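Local structure of adhesin A (Fusobacterium nucleatum, 3ETZ) at residues Glu31-Ala36 with Ser99-Ile104; Gln41-Asn46 with Glu92-Val97; Gln48-Leu53 with Asp82-Leu87; Arg59-Ala64 with Glu75-Tyr80. The protein is a bacterial adhesin, a helical hairpin of two antiparallel helices that probably oligomerises through a chain of leucines to mediate attachment to host cells. The protein carries 1 engineered substitution. All blocks are in the same frame, centred on the assembly; numbering follows the deposited sequence.

Interaction 1: residues Glu31-Ala36 with Ser99-Ile104; sequences EERAQA and SDFEKI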
loop_
_atom_site.group_PDB
_atom_site.type_symbol
_atom_site.label_atom_id
_atom_site.label_comp_id
_atom_site.label_asym_id
_atom_site.label_seq_id
_atom_site.Cartn_x
_atom_site.Cartn_y
_atom_site.Cartn_z
ATOM N N GLU A 31 10.245 3.846 -10.007
ATOM C CA GLU A 31 10.118 4.022 -8.562
ATOM C C GLU A 31 8.683 3.667 -8.120
ATOM O O GLU A 31 8.484 3.015 -7.091
ATOM C CB GLU A 31 10.479 5.476 -8.186
ATOM C CG GLU A 31 10.091 5.948 -6.774
ATOM C CD GLU A 31 10.809 5.206 -5.649
ATOM O OE1 GLU A 31 11.984 4.803 -5.838
ATOM O OE2 GLU A 31 10.200 5.053 -4.558
ATOM N N GLU A 32 7.697 4.079 -8.901
ATOM C CA GLU A 32 6.291 3.783 -8.580
ATOM C C GLU A 32 6.046 2.270 -8.623
ATOM O O GLU A 32 5.248 1.720 -7.836
ATOM C CB GLU A 32 5.353 4.473 -9.564
ATOM C CG GLU A 32 5.394 5.996 -9.503
ATOM C CD GLU A 32 4.758 6.650 -10.740
ATOM O OE1 GLU A 32 4.519 5.942 -11.751
ATOM O OE2 GLU A 32 4.515 7.878 -10.712
ATOM N N ARG A 33 6.765 1.603 -9.525
ATOM C CA ARG A 33 6.633 0.161 -9.676
ATOM C C ARG A 33 7.214 -0.538 -8.465
ATOM O O ARG A 33 6.617 -1.486 -7.944
ATOM C CB ARG A 33 7.348 -0.323 -10.952
ATOM C CG ARG A 33 7.514 -1.845 -11.038
ATOM C CD ARG A 33 8.139 -2.262 -12.378
ATOM N NE ARG A 33 7.156 -2.198 -13.458
ATOM C CZ ARG A 33 7.436 -2.313 -14.755
ATOM N NH1 ARG A 33 8.688 -2.499 -15.170
ATOM N NH2 ARG A 33 6.454 -2.250 -15.645
ATOM N N ALA A 34 8.384 -0.079 -8.018
ATOM C CA ALA A 34 9.011 -0.678 -6.863
ATOM C C ALA A 34 8.142 -0.451 -5.620
ATOM O O ALA A 34 8.125 -1.290 -4.705
ATOM C CB ALA A 34 10.407 -0.102 -6.665
ATOM N N GLN A 35 7.428 0.676 -5.580
ATOM C CA GLN A 35 6.537 0.974 -4.449
ATOM C C GLN A 35 5.309 0.045 -4.465
ATOM O O GLN A 35 4.838 -0.389 -3.429
ATOM C CB GLN A 35 6.063 2.436 -4.500
ATOM C CG GLN A 35 7.195 3.463 -4.179
ATOM C CD GLN A 35 6.810 4.903 -4.473
ATOM O OE1 GLN A 35 5.734 5.172 -4.985
ATOM N NE2 GLN A 35 7.701 5.834 -4.153
ATOM N N ALA A 36 4.795 -0.260 -5.651
ATOM C CA ALA A 36 3.632 -1.128 -5.770
ATOM C C ALA A 36 4.045 -2.558 -5.464
ATOM O O ALA A 36 3.298 -3.285 -4.801
ATOM C CB ALA A 36 3.030 -1.024 -7.190
ATOM N N SER A 99 -3.444 -0.313 -6.827
ATOM C CA SER A 99 -4.503 0.101 -7.737
ATOM C C SER A 99 -4.071 1.318 -8.583
ATOM O O SER A 99 -4.240 1.341 -9.808
ATOM C CB SER A 99 -5.742 0.450 -6.922
ATOM O OG SER A 99 -6.740 0.990 -7.754
ATOM N N ASP A 100 -3.529 2.334 -7.931
ATOM C CA ASP A 100 -3.079 3.491 -8.673
ATOM C C ASP A 100 -2.007 3.114 -9.689
ATOM O O ASP A 100 -2.025 3.615 -10.808
ATOM C CB ASP A 100 -2.556 4.560 -7.725
ATOM C CG ASP A 100 -3.658 5.171 -6.898
ATOM O OD1 ASP A 100 -4.837 5.056 -7.312
ATOM O OD2 ASP A 100 -3.352 5.774 -5.845
ATOM N N PHE A 101 -1.083 2.225 -9.327
ATOM C CA PHE A 101 -0.038 1.862 -10.280
ATOM C C PHE A 101 -0.566 1.051 -11.468
ATOM O O PHE A 101 -0.030 1.164 -12.582
ATOM C CB PHE A 101 1.089 1.075 -9.618
ATOM C CG PHE A 101 2.178 0.689 -10.579
ATOM C CD1 PHE A 101 3.061 1.648 -11.072
ATOM C CD2 PHE A 101 2.266 -0.615 -11.067
ATOM C CE1 PHE A 101 4.017 1.316 -12.043
ATOM C CE2 PHE A 101 3.216 -0.956 -12.036
ATOM C CZ PHE A 101 4.095 0.020 -12.526
ATOM N N GLU A 102 -1.586 0.216 -11.245
ATOM C CA GLU A 102 -2.135 -0.565 -12.351
ATOM C C GLU A 102 -2.832 0.395 -13.305
ATOM O O GLU A 102 -2.659 0.297 -14.516
ATOM C CB GLU A 102 -3.112 -1.643 -11.851
ATOM C CG GLU A 102 -2.440 -2.716 -11.004
ATOM C CD GLU A 102 -3.395 -3.810 -10.528
ATOM O OE1 GLU A 102 -4.585 -3.509 -10.277
ATOM O OE2 GLU A 102 -2.942 -4.970 -10.384
ATOM N N LYS A 103 -3.596 1.341 -12.763
ATOM C CA LYS A 103 -4.285 2.314 -13.604
ATOM C C LYS A 103 -3.283 3.114 -14.452
ATOM O O LYS A 103 -3.389 3.129 -15.681
ATOM C CB LYS A 103 -5.133 3.278 -12.756
ATOM C CG LYS A 103 -6.361 2.635 -12.099
ATOM C CD LYS A 103 -7.231 3.668 -11.366
ATOM C CE LYS A 103 -7.861 4.664 -12.352
ATOM N NZ LYS A 103 -8.665 5.750 -11.694
ATOM N N ILE A 104 -2.306 3.765 -13.811
ATOM C CA ILE A 104 -1.337 4.549 -14.569
ATOM C C ILE A 104 -0.619 3.665 -15.592
ATOM O O ILE A 104 -0.298 4.112 -16.690
ATOM C CB ILE A 104 -0.297 5.271 -13.635
ATOM C CG1 ILE A 104 0.521 6.283 -14.446
ATOM C CG2 ILE A 104 0.664 4.277 -13.024
ATOM C CD1 ILE A 104 1.428 7.200 -13.607
#
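Phe101 lies against one side of the helix turn formed by Glu32, Arg33 and Ala36, and this aromatic ring is the main filling between the two arms of an antiparallel helical hairpin. The nearest approach is at the outer tip of the ring, where CZ of Phe101 stands 3.6 Å from CB of Arg33. CA of Arg33 sits over one ring face, displaced toward the rim, in a CH-pi contact with a distance of 4.0 Å from that carbon to the centroid of the Phe101 ring. The root of the aromatic side chain is packed by an alanine: CB of Ala36 lies 3.8 Å from CB of Phe101. CG of Phe101 is anti to the backbone N (chi1 180°), and from there the ring lies against Arg33 and Ala36. The planes of the Arg33 guanidinium and the ring are 79° apart; the closest packing comes from CA and CB of Arg33, with NE also near CZ of Phe101.

Further out, Phe101 also meets the ring of Phe29 on helix 5-63, with the planes inclined at about 45°. Glu32 serves two directions: its OE2 forms a salt bridge with Arg28 of its own helix, while its side chain crosses that of Ile104 at about a right angle. There OE1 of Glu32 rests 3.8 Å from CD1 of Ile104, an apolar methyl against a carboxylate oxygen.

Interaction 2: residues Gln41-Asn46 with Glu92-Val97; sequences QALAQN and EQQKAV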
loop_
_atom_site.group_PDB
_atom_site.type_symbol
_atom_site.label_atom_id
_atom_site.label_comp_id
_atom_site.label_asym_id
_atom_site.label_seq_id
_atom_site.Cartn_x
_atom_site.Cartn_y
_atom_site.Cartn_z
ATOM N N GLN A 41 3.746 -7.183 -1.427
ATOM C CA GLN A 41 4.360 -8.094 -0.465
ATOM C C GLN A 41 3.813 -7.838 0.957
ATOM O O GLN A 41 3.420 -8.774 1.665
ATOM C CB GLN A 41 5.875 -7.890 -0.513
ATOM C CG GLN A 41 6.726 -9.023 0.017
ATOM C CD GLN A 41 8.207 -8.819 -0.311
ATOM O OE1 GLN A 41 8.569 -8.543 -1.458
ATOM N NE2 GLN A 41 9.063 -8.962 0.695
ATOM N N ALA A 42 3.799 -6.567 1.367
ATOM C CA ALA A 42 3.312 -6.180 2.681
ATOM C C ALA A 42 1.811 -6.482 2.797
ATOM O O ALA A 42 1.341 -6.923 3.827
ATOM C CB ALA A 42 3.570 -4.685 2.913
ATOM N N LEU A 43 1.057 -6.217 1.740
ATOM C CA LEU A 43 -0.372 -6.494 1.776
ATOM C C LEU A 43 -0.635 -7.995 2.002
ATOM O O LEU A 43 -1.470 -8.368 2.825
ATOM C CB LEU A 43 -1.035 -6.054 0.472
ATOM C CG LEU A 43 -2.513 -6.446 0.339
ATOM C CD1 LEU A 43 -3.307 -5.822 1.510
ATOM C CD2 LEU A 43 -3.058 -5.975 -1.004
ATOM N N ALA A 44 0.081 -8.848 1.277
ATOM C CA ALA A 44 -0.099 -10.312 1.415
ATOM C C ALA A 44 0.215 -10.773 2.843
ATOM O O ALA A 44 -0.497 -11.604 3.422
ATOM C CB ALA A 44 0.794 -11.069 0.381
ATOM N N GLN A 45 1.266 -10.215 3.431
ATOM C CA GLN A 45 1.620 -10.599 4.775
ATOM C C GLN A 45 0.555 -10.083 5.731
ATOM O O GLN A 45 0.169 -10.771 6.680
ATOM C CB GLN A 45 3.016 -10.072 5.133
ATOM C CG GLN A 45 3.357 -10.284 6.596
ATOM C CD GLN A 45 4.855 -10.314 6.878
ATOM O OE1 GLN A 45 5.605 -9.420 6.461
ATOM N NE2 GLN A 45 5.295 -11.347 7.601
ATOM N N ASN A 46 0.056 -8.877 5.473
ATOM C CA ASN A 46 -0.985 -8.296 6.315
ATOM C C ASN A 46 -2.301 -9.087 6.271
ATOM O O ASN A 46 -2.955 -9.255 7.299
ATOM C CB ASN A 46 -1.275 -6.845 5.902
ATOM C CG ASN A 46 -0.294 -5.847 6.536
ATOM O OD1 ASN A 46 -0.155 -4.699 6.085
ATOM N ND2 ASN A 46 0.366 -6.273 7.585
ATOM N N GLU A 92 -6.005 -1.085 3.179
ATOM C CA GLU A 92 -6.738 -0.273 2.199
ATOM C C GLU A 92 -5.756 0.679 1.472
ATOM O O GLU A 92 -5.834 0.876 0.256
ATOM C CB GLU A 92 -7.817 0.544 2.928
ATOM C CG GLU A 92 -8.738 1.360 2.049
ATOM C CD GLU A 92 -9.943 1.911 2.815
ATOM O OE1 GLU A 92 -10.586 1.153 3.582
ATOM O OE2 GLU A 92 -10.262 3.108 2.638
ATOM N N GLN A 93 -4.840 1.288 2.222
ATOM C CA GLN A 93 -3.875 2.195 1.616
ATOM C C GLN A 93 -2.912 1.420 0.712
ATOM O O GLN A 93 -2.498 1.919 -0.334
ATOM C CB GLN A 93 -3.094 2.950 2.711
ATOM C CG GLN A 93 -3.924 4.023 3.421
ATOM C CD GLN A 93 -4.599 4.993 2.451
ATOM O OE1 GLN A 93 -3.953 5.559 1.573
ATOM N NE2 GLN A 93 -5.904 5.170 2.603
ATOM N N GLN A 94 -2.546 0.202 1.115
ATOM C CA GLN A 94 -1.680 -0.632 0.304
ATOM C C GLN A 94 -2.370 -1.010 -1.007
ATOM O O GLN A 94 -1.742 -0.990 -2.076
ATOM C CB GLN A 94 -1.240 -1.885 1.091
ATOM C CG GLN A 94 -0.166 -1.537 2.136
ATOM C CD GLN A 94 0.017 -2.584 3.224
ATOM O OE1 GLN A 94 -0.809 -3.498 3.411
ATOM N NE2 GLN A 94 1.084 -2.427 3.980
ATOM N N LYS A 95 -3.657 -1.347 -0.942
ATOM C CA LYS A 95 -4.383 -1.676 -2.175
ATOM C C LYS A 95 -4.503 -0.435 -3.051
ATOM O O LYS A 95 -4.458 -0.544 -4.271
ATOM C CB LYS A 95 -5.789 -2.215 -1.891
ATOM C CG LYS A 95 -5.791 -3.623 -1.301
ATOM C CD LYS A 95 -7.204 -4.118 -1.014
ATOM C CE LYS A 95 -7.203 -5.576 -0.528
ATOM N NZ LYS A 95 -8.548 -5.943 0.025
ATOM N N ALA A 96 -4.642 0.739 -2.437
ATOM C CA ALA A 96 -4.749 1.998 -3.198
ATOM C C ALA A 96 -3.456 2.279 -3.980
ATOM O O ALA A 96 -3.508 2.810 -5.094
ATOM C CB ALA A 96 -5.073 3.194 -2.257
ATOM N N VAL A 97 -2.305 1.931 -3.399
ATOM C CA VAL A 97 -1.016 2.115 -4.067
ATOM C C VAL A 97 -0.924 1.176 -5.260
ATOM O O VAL A 97 -0.526 1.579 -6.352
ATOM C CB VAL A 97 0.180 1.812 -3.121
ATOM C CG1 VAL A 97 1.480 1.667 -3.927
ATOM C CG2 VAL A 97 0.329 2.946 -2.107
#
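Leu43 and Gln94 bring the two helices to a CA-CA distance of 6.2 Å, with the segment axes 9.5 Å apart at closest approach and their directions 147° from one another. The Gln94 side chain reaches across this narrow gap. Its CG is anti to the carbonyl carbon (chi1 -75°), and the chain beyond stays extended, carrying the amide to the surface of the facing helix. There it slides past Leu43, the two side chains running in opposite directions, and comes up beside Ala42. The terminal amide also meets that of Asn46: the two side chains cross at about a right angle, yet their amide planes are nearly coplanar, 19° apart. Polar groups thus face each other within the interhelical seam.

Leu43 also packs on the next residue, Lys95. Its CD2 methyl lies 3.6 Å from CG of Lys95, so that the aliphatic part of the lysine, crossing the leucine at about a right angle, is what makes the contact. The extended lysine chain also touches Glu47 on the opposing helix. Leu43 reaches Met91 and Ile98 as well, one on each side of Gln94 in sequence, while Asn46 packs on Leu87 and Met91. A leucine bedded among side chains from successive turns of the partner, with amides mixed into the same seam, is in keeping with an antiparallel two-helix coiled coil.

Interaction 3: residues Gln48-Leu53 with Asp82-Leu87; sequences QVYNEL and DALKKL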
loop_
_atom_site.group_PDB
_atom_site.type_symbol
_atom_site.label_atom_id
_atom_site.label_comp_id
_atom_site.label_asym_id
_atom_site.label_seq_id
_atom_site.Cartn_x
_atom_site.Cartn_y
_atom_site.Cartn_z
ATOM N N GLN A 48 -2.750 -12.218 5.917
ATOM C CA GLN A 48 -2.546 -13.411 6.724
ATOM C C GLN A 48 -2.728 -13.042 8.189
ATOM O O GLN A 48 -3.469 -13.687 8.924
ATOM C CB GLN A 48 -1.133 -13.961 6.491
ATOM C CG GLN A 48 -0.871 -15.288 7.156
ATOM C CD GLN A 48 -1.902 -16.308 6.749
ATOM O OE1 GLN A 48 -2.131 -16.523 5.551
ATOM N NE2 GLN A 48 -2.547 -16.939 7.738
ATOM N N VAL A 49 -2.047 -11.988 8.620
ATOM C CA VAL A 49 -2.163 -11.539 9.999
ATOM C C VAL A 49 -3.590 -11.139 10.356
ATOM O O VAL A 49 -4.089 -11.455 11.442
ATOM C CB VAL A 49 -1.226 -10.316 10.258
ATOM C CG1 VAL A 49 -1.544 -9.690 11.615
ATOM C CG2 VAL A 49 0.225 -10.751 10.201
ATOM N N TYR A 50 -4.241 -10.414 9.455
ATOM C CA TYR A 50 -5.604 -9.953 9.708
ATOM C C TYR A 50 -6.555 -11.139 9.891
ATOM O O TYR A 50 -7.400 -11.130 10.787
ATOM C CB TYR A 50 -6.090 -9.093 8.545
ATOM C CG TYR A 50 -7.499 -8.544 8.699
ATOM C CD1 TYR A 50 -8.605 -9.212 8.159
ATOM C CD2 TYR A 50 -7.722 -7.341 9.370
ATOM C CE1 TYR A 50 -9.898 -8.687 8.281
ATOM C CE2 TYR A 50 -9.014 -6.793 9.503
ATOM C CZ TYR A 50 -10.093 -7.474 8.948
ATOM O OH TYR A 50 -11.344 -6.936 9.002
ATOM N N ASN A 51 -6.424 -12.140 9.035
ATOM C CA ASN A 51 -7.328 -13.283 9.127
ATOM C C ASN A 51 -7.144 -14.030 10.448
ATOM O O ASN A 51 -8.123 -14.324 11.155
ATOM C CB ASN A 51 -7.104 -14.238 7.956
ATOM C CG ASN A 51 -7.526 -13.652 6.639
ATOM O OD1 ASN A 51 -8.281 -12.681 6.580
ATOM N ND2 ASN A 51 -7.059 -14.250 5.569
ATOM N N GLU A 52 -5.888 -14.312 10.780
ATOM C CA GLU A 52 -5.571 -15.030 12.003
ATOM C C GLU A 52 -6.030 -14.279 13.238
ATOM O O GLU A 52 -6.582 -14.888 14.175
ATOM C CB GLU A 52 -4.067 -15.267 12.087
ATOM C CG GLU A 52 -3.583 -16.347 11.139
ATOM C CD GLU A 52 -2.068 -16.404 11.043
ATOM O OE1 GLU A 52 -1.389 -15.852 11.939
ATOM O OE2 GLU A 52 -1.560 -17.004 10.071
ATOM N N LEU A 53 -5.806 -12.959 13.248
ATOM C CA LEU A 53 -6.193 -12.140 14.385
ATOM C C LEU A 53 -7.707 -11.923 14.462
ATOM O O LEU A 53 -8.272 -11.795 15.539
ATOM C CB LEU A 53 -5.425 -10.806 14.349
ATOM C CG LEU A 53 -4.226 -10.653 15.323
ATOM C CD1 LEU A 53 -3.662 -12.017 15.764
ATOM C CD2 LEU A 53 -3.156 -9.764 14.726
ATOM N N ASP A 82 -9.978 -2.931 17.900
ATOM C CA ASP A 82 -9.441 -1.610 17.587
ATOM C C ASP A 82 -8.226 -1.749 16.658
ATOM O O ASP A 82 -8.104 -1.026 15.666
ATOM C CB ASP A 82 -9.014 -0.866 18.853
ATOM C CG ASP A 82 -10.187 -0.509 19.761
ATOM O OD1 ASP A 82 -11.328 -0.323 19.273
ATOM O OD2 ASP A 82 -9.956 -0.391 20.983
ATOM N N ALA A 83 -7.331 -2.679 16.980
ATOM C CA ALA A 83 -6.142 -2.899 16.170
ATOM C C ALA A 83 -6.498 -3.417 14.774
ATOM O O ALA A 83 -5.820 -3.087 13.800
ATOM C CB ALA A 83 -5.211 -3.876 16.868
ATOM N N LEU A 84 -7.527 -4.255 14.668
ATOM C CA LEU A 84 -7.920 -4.768 13.351
ATOM C C LEU A 84 -8.429 -3.619 12.469
ATOM O O LEU A 84 -8.239 -3.633 11.255
ATOM C CB LEU A 84 -8.977 -5.867 13.499
ATOM C CG LEU A 84 -8.407 -7.142 14.150
ATOM C CD1 LEU A 84 -9.513 -8.154 14.492
ATOM C CD2 LEU A 84 -7.382 -7.757 13.195
ATOM N N LYS A 85 -9.060 -2.614 13.073
ATOM C CA LYS A 85 -9.523 -1.469 12.278
ATOM C C LYS A 85 -8.327 -0.689 11.734
ATOM O O LYS A 85 -8.366 -0.168 10.630
ATOM C CB LYS A 85 -10.404 -0.534 13.114
ATOM C CG LYS A 85 -11.818 -1.046 13.316
ATOM C CD LYS A 85 -12.556 -0.142 14.293
ATOM C CE LYS A 85 -13.946 -0.693 14.629
ATOM N NZ LYS A 85 -14.579 0.076 15.756
ATOM N N LYS A 86 -7.262 -0.611 12.519
ATOM C CA LYS A 86 -6.058 0.081 12.076
ATOM C C LYS A 86 -5.398 -0.747 10.972
ATOM O O LYS A 86 -4.903 -0.192 9.988
ATOM C CB LYS A 86 -5.075 0.240 13.239
ATOM C CG LYS A 86 -5.522 1.224 14.309
ATOM C CD LYS A 86 -4.433 1.289 15.381
ATOM C CE LYS A 86 -4.750 2.291 16.481
ATOM N NZ LYS A 86 -3.651 2.304 17.491
ATOM N N LEU A 87 -5.384 -2.072 11.140
ATOM C CA LEU A 87 -4.761 -2.933 10.142
ATOM C C LEU A 87 -5.545 -2.882 8.817
ATOM O O LEU A 87 -4.991 -2.959 7.718
ATOM C CB LEU A 87 -4.670 -4.369 10.694
ATOM C CG LEU A 87 -4.043 -5.402 9.771
ATOM C CD1 LEU A 87 -2.613 -4.965 9.358
ATOM C CD2 LEU A 87 -4.012 -6.745 10.526
#
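Tyr50 and Leu87 make the tightest apolar contact here: CD2 of Leu87 is 3.7 Å from CB of Tyr50. The same methyl also touches CA of Tyr50 and the edge of its ring, near the ring plane. CG of Tyr50 is anti to the backbone N (chi1 -180°), and the ring edge meets Leu84 and Leu87. Leu84 works from the neighbouring turn. Its CD2 methyl is 3.8 Å from CB of Leu53 and 3.9 Å from CD2 of Tyr50, and thus bridges two residues of the facing helix. Val49 adds a lighter touch at the margin, with CG1 4.0 Å from CD2 of Leu87.

A backbone oxygen takes part as well. The carbonyl O of Leu84 lies 3.7 Å from CE2 of Tyr50, at the ring edge and near its plane. No hydrogen bond joins the two segments.

Leucines meeting Tyr50 across two nearly antiparallel helices, with no polar bond between them, are consistent with the seam of an antiparallel coiled-coil hairpin. Both segments belong to long helices, 5-63 and 70-108, with segment directions 157° apart. Beyond the segments Tyr50 continues onto Glu88 and Met91 of helix 70-108, Leu53 meets Tyr80, and Leu84 lies on Ser54 and Ala57 of helix 5-63.

Interaction 4: residues Arg59-Ala64 with Glu75-Tyr80; sequences RLQAEA and EAASKY. Engineered in segment 75-80: Ala76 (natural residue Leu).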
loop_
_atom_site.group_PDB
_atom_site.type_symbol
_atom_site.label_atom_id
_atom_site.label_comp_id
_atom_site.label_asym_id
_atom_site.label_seq_id
_atom_site.Cartn_x
_atom_site.Cartn_y
_atom_site.Cartn_z
ATOM N N ARG A 59 -13.163 -15.352 18.566
ATOM C CA ARG A 59 -13.236 -16.403 19.562
ATOM C C ARG A 59 -13.241 -15.799 20.959
ATOM O O ARG A 59 -14.014 -16.221 21.808
ATOM C CB ARG A 59 -12.060 -17.369 19.419
ATOM C CG ARG A 59 -12.047 -18.501 20.476
ATOM C CD ARG A 59 -10.934 -19.517 20.190
ATOM N NE ARG A 59 -9.600 -18.919 20.311
ATOM C CZ ARG A 59 -8.777 -18.686 19.286
ATOM N NH1 ARG A 59 -9.144 -19.002 18.050
ATOM N NH2 ARG A 59 -7.579 -18.141 19.501
ATOM N N LEU A 60 -12.373 -14.815 21.204
ATOM C CA LEU A 60 -12.331 -14.181 22.513
ATOM C C LEU A 60 -13.721 -13.652 22.843
ATOM O O LEU A 60 -14.205 -13.840 23.968
ATOM C CB LEU A 60 -11.330 -13.013 22.543
ATOM C CG LEU A 60 -9.847 -13.398 22.431
ATOM C CD1 LEU A 60 -8.960 -12.140 22.207
ATOM C CD2 LEU A 60 -9.429 -14.118 23.701
ATOM N N GLN A 61 -14.360 -13.008 21.867
ATOM C CA GLN A 61 -15.682 -12.429 22.091
ATOM C C GLN A 61 -16.726 -13.491 22.388
ATOM O O GLN A 61 -17.490 -13.351 23.329
ATOM C CB GLN A 61 -16.137 -11.595 20.880
ATOM C CG GLN A 61 -17.415 -10.757 21.142
ATOM C CD GLN A 61 -17.234 -9.744 22.289
ATOM O OE1 GLN A 61 -16.462 -8.779 22.172
ATOM N NE2 GLN A 61 -17.938 -9.971 23.403
ATOM N N ALA A 62 -16.756 -14.546 21.583
ATOM C CA ALA A 62 -17.730 -15.605 21.736
ATOM C C ALA A 62 -17.552 -16.376 23.039
ATOM O O ALA A 62 -18.530 -16.839 23.629
ATOM C CB ALA A 62 -17.651 -16.565 20.548
ATOM N N GLU A 63 -16.304 -16.507 23.490
ATOM C CA GLU A 63 -16.022 -17.238 24.714
ATOM C C GLU A 63 -16.168 -16.452 26.007
ATOM O O GLU A 63 -16.409 -17.040 27.053
ATOM C CB GLU A 63 -14.591 -17.800 24.694
ATOM C CG GLU A 63 -14.288 -18.787 23.592
ATOM C CD GLU A 63 -12.874 -19.322 23.698
ATOM O OE1 GLU A 63 -12.031 -18.643 24.331
ATOM O OE2 GLU A 63 -12.603 -20.407 23.139
ATOM N N ALA A 64 -16.013 -15.137 25.939
ATOM C CA ALA A 64 -16.042 -14.302 27.137
ATOM C C ALA A 64 -17.089 -14.612 28.213
ATOM O O ALA A 64 -16.731 -14.739 29.392
ATOM C CB ALA A 64 -16.128 -12.835 26.751
ATOM N N GLU A 75 -12.085 -7.337 27.292
ATOM C CA GLU A 75 -11.129 -6.275 27.033
ATOM C C GLU A 75 -10.160 -6.679 25.911
ATOM O O GLU A 75 -9.832 -5.876 25.061
ATOM C CB GLU A 75 -10.354 -5.960 28.303
ATOM C CG GLU A 75 -9.379 -4.827 28.145
ATOM C CD GLU A 75 -8.755 -4.416 29.468
ATOM O OE1 GLU A 75 -9.475 -4.427 30.492
ATOM O OE2 GLU A 75 -7.553 -4.066 29.488
ATOM N N ALA A 76 -9.704 -7.926 25.914
ATOM C CA ALA A 76 -8.787 -8.381 24.871
ATOM C C ALA A 76 -9.468 -8.355 23.490
ATOM O O ALA A 76 -8.861 -7.957 22.488
ATOM C CB ALA A 76 -8.288 -9.791 25.199
ATOM N N ALA A 77 -10.735 -8.756 23.444
ATOM C CA ALA A 77 -11.485 -8.800 22.190
ATOM C C ALA A 77 -11.654 -7.379 21.660
ATOM O O ALA A 77 -11.496 -7.106 20.466
ATOM C CB ALA A 77 -12.847 -9.434 22.425
ATOM N N SER A 78 -11.967 -6.472 22.571
ATOM C CA SER A 78 -12.147 -5.079 22.214
ATOM C C SER A 78 -10.843 -4.408 21.734
ATOM O O SER A 78 -10.874 -3.589 20.806
ATOM C CB SER A 78 -12.739 -4.319 23.410
ATOM O OG SER A 78 -12.918 -2.954 23.083
ATOM N N LYS A 79 -9.710 -4.740 22.350
ATOM C CA LYS A 79 -8.457 -4.133 21.927
ATOM C C LYS A 79 -8.026 -4.718 20.597
ATOM O O LYS A 79 -7.408 -4.015 19.772
ATOM C CB LYS A 79 -7.368 -4.302 22.988
ATOM C CG LYS A 79 -7.653 -3.442 24.229
ATOM C CD LYS A 79 -6.438 -3.257 25.115
ATOM C CE LYS A 79 -5.974 -4.556 25.753
ATOM N NZ LYS A 79 -4.797 -4.306 26.638
ATOM N N TYR A 80 -8.349 -5.996 20.377
ATOM C CA TYR A 80 -8.030 -6.605 19.096
ATOM C C TYR A 80 -8.892 -5.970 18.013
ATOM O O TYR A 80 -8.403 -5.725 16.917
ATOM C CB TYR A 80 -8.240 -8.123 19.110
ATOM C CG TYR A 80 -6.946 -8.880 19.363
ATOM C CD1 TYR A 80 -5.878 -8.784 18.466
ATOM C CD2 TYR A 80 -6.791 -9.687 20.490
ATOM C CE1 TYR A 80 -4.700 -9.467 18.686
ATOM C CE2 TYR A 80 -5.614 -10.373 20.724
ATOM C CZ TYR A 80 -4.569 -10.262 19.816
ATOM O OH TYR A 80 -3.400 -10.954 20.026
#
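Leu60 has CG anti to the carbonyl carbon (chi1 -69°), and its CD1 meets Ala76 and Tyr80, its CB Ala77. Gln61 takes another course: its CG is anti to the backbone N (chi1 -170°) and the chain bends at chi2 (60°), where CD turns; OE1 then rests near CB of Ala77.

Most of the packing comes from one leucine. CD1 of Leu60 is 3.7 Å from CD2 of Tyr80, the two side chains crossing at a slant, and the same methyl lies 3.9 Å from CB of Ala76. Ala76 is an engineered residue, leucine in the natural protein, and in this model CB is all that it offers to Leu60. At the root of the leucine, CB of Leu60 lies 3.9 Å from CB of Ala77. That small residue is buried, and Gln61 covers it from beside Leu60, with OE1 of Gln61 3.7 Å from CB of Ala77. The helices come close here: CA atoms of Leu60 and Ala77 are 5.5 Å apart, and the segment axes approach to 8.4 Å. The phenol of Tyr80 is held at its far end by a hydrogen bond between its OH and Arg56 of helix 5-63.

This contact lies near the turn of the hairpin, where helix 5-63 gives way to helix 70-108. Tyr73 of the second helix touches Leu60, Glu63 and Ala64 on the loop side, while in the other direction Tyr80 packs on Leu53 and Ala57 of the first helix.

All four contacts join the same two helices, 5-63 and 70-108, and follow one another along the hairpin from interaction 1, toward its open end, to interaction 4 by the turn. Interaction 1 is partly buried and centred on an aromatic ring; the other three are surface contacts. Chemistry shifts along the way: amides meet in interaction 2, leucines and a tyrosine pack in interaction 3, and the helices lie closest in interaction 4, at the buried Ala77, with the engineered Ala76 beside it. Neighbours touch in series: Ala36 meets Val97, Asn46 meets Leu87, and Leu53 meets Tyr80. Interactions 1 and 4 are far apart, their centres about 38 Å from each other.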